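Local coordinates for protein putative glycosylhydrolase (Parabacteroides distasonis, PDB 3S5Q) that is a putative glycoside hydrolase of concanavalin A-like fold that probably hydrolyses a sugar substrate, at residues Lys85-Trp88 against Ile89-Ser92. Residues are numbered along the deposited sequence; the frame is centred on the assembly and turned at random.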
loop_
_atom_site.group_PDB
_atom_site.type_symbol
_atom_site.label_atom_id
_atom_site.label_comp_id
_atom_site.label_asym_id
_atom_site.label_seq_id
_atom_site.Cartn_x
_atom_site.Cartn_y
_atom_site.Cartn_z
ATOM N N LYS A 85 5.381 14.264 -5.849
ATOM C CA LYS A 85 4.302 13.516 -6.460
ATOM C C LYS A 85 4.543 13.349 -7.972
ATOM O O LYS A 85 4.299 12.268 -8.523
ATOM C CB LYS A 85 2.943 14.151 -6.132
ATOM C CG LYS A 85 2.585 13.983 -4.651
ATOM C CD LYS A 85 1.212 14.588 -4.296
ATOM C CE LYS A 85 1.240 16.039 -3.886
ATOM N NZ LYS A 85 -0.120 16.426 -3.354
ATOM N N GLY A 86 5.095 14.380 -8.615
ATOM C CA GLY A 86 5.425 14.317 -10.049
ATOM C C GLY A 86 6.433 13.233 -10.387
ATOM O O GLY A 86 6.276 12.452 -11.333
ATOM N N ASN A 87 7.463 13.149 -9.575
ATOM C CA ASN A 87 8.526 12.212 -9.804
ATOM C C ASN A 87 8.501 11.198 -8.672
ATOM O O ASN A 87 9.489 11.041 -7.994
ATOM C CB ASN A 87 9.849 13.018 -9.856
ATOM C CG ASN A 87 11.039 12.186 -10.230
ATOM O OD1 ASN A 87 10.901 11.182 -10.908
ATOM N ND2 ASN A 87 12.242 12.608 -9.780
ATOM N N TRP A 88 7.368 10.515 -8.455
ATOM C CA TRP A 88 7.177 9.738 -7.223
ATOM C C TRP A 88 8.031 8.466 -7.149
ATOM O O TRP A 88 8.382 8.029 -6.061
ATOM C CB TRP A 88 5.695 9.386 -6.961
ATOM C CG TRP A 88 5.089 8.420 -7.959
ATOM C CD1 TRP A 88 4.539 8.735 -9.156
ATOM C CD2 TRP A 88 4.990 7.004 -7.825
ATOM N NE1 TRP A 88 4.097 7.592 -9.795
ATOM C CE2 TRP A 88 4.360 6.514 -8.990
ATOM C CE3 TRP A 88 5.378 6.098 -6.837
ATOM C CZ2 TRP A 88 4.108 5.151 -9.190
ATOM C CZ3 TRP A 88 5.129 4.752 -7.025
ATOM C CH2 TRP A 88 4.507 4.283 -8.196
ATOM N N ILE A 89 8.398 7.895 -8.285
ATOM C CA ILE A 89 9.033 6.576 -8.244
ATOM C C ILE A 89 10.323 6.572 -7.386
ATOM O O ILE A 89 10.438 5.761 -6.500
ATOM C CB ILE A 89 9.234 5.983 -9.653
ATOM C CG1 ILE A 89 7.866 5.560 -10.222
ATOM C CG2 ILE A 89 10.232 4.766 -9.592
ATOM C CD1 ILE A 89 7.849 5.363 -11.775
ATOM N N PRO A 90 11.280 7.467 -7.656
ATOM C CA PRO A 90 12.492 7.527 -6.851
ATOM C C PRO A 90 12.350 8.387 -5.609
ATOM O O PRO A 90 13.347 8.569 -4.910
ATOM C CB PRO A 90 13.480 8.197 -7.799
ATOM C CG PRO A 90 12.602 9.064 -8.633
ATOM C CD PRO A 90 11.427 8.268 -8.880
ATOM N N SER A 91 11.152 8.901 -5.340
ATOM C CA SER A 91 10.955 9.864 -4.285
ATOM C C SER A 91 9.942 9.366 -3.282
ATOM O O SER A 91 9.262 10.175 -2.653
ATOM C CB SER A 91 10.451 11.191 -4.860
ATOM O OG SER A 91 11.171 11.582 -6.010
ATOM N N SER A 92 9.804 8.044 -3.156
ATOM C CA SER A 92 8.838 7.484 -2.235
ATOM C C SER A 92 9.159 6.033 -1.933
ATOM O O SER A 92 10.081 5.437 -2.528
ATOM C CB SER A 92 7.431 7.615 -2.828
ATOM O OG SER A 92 7.357 6.815 -3.976
#
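Trp88 and Ser91 close a turn in the continuous segment 85-92: Ser91 N donates to Trp88 O at 3.0 Å, with an N-H...O angle of 151°. Because Ile89 and Pro90 between them hold the backbone angles of the two middle residues of a type I turn, the bond completes a type I beta turn with proline at its third position. Ser92 OG grips the same carbonyl at 2.6 Å from Trp88 O, arriving from the opposite face of the carbonyl plane to Ser91 N, so one oxygen takes two bonds. The hydroxyl of Ser92 reaches it with OG set between its own backbone N and carbonyl carbon (chi1 65°), and also lies in plane at the edge of the indole, 3.6 Å from Trp88 CE3. One residue earlier, Ser91 OG donates to Asn87 O at 2.7 Å, tilted 24° from that carbonyl's plane. The side chains of Asn87 and Pro90 cross at about a right angle, and the amide meets the rim of the ring, with Asn87 OD1 3.5 Å from Pro90 CG. On the indole, Ile89 CG1 sits over the middle of the six-membered ring of Trp88, 3.8 Å from the centroid, in a CH-pi contact. Trp88 meets Trp54 edge-to-face and rests with Ser92 on Val79 and Cys82 of strand 75-82, while Ile89 also touches Trp179 and Leu180. Backbone bonding between Ser91 and Thr83 ties the two ends of the loop. The whole forms a type I beta turn, its first carbonyl also bonded by a serine hydroxyl, in the connection between antiparallel neighbours 75-82 and 93-98 at one side of the five-stranded sheet of this concanavalin A-like fold.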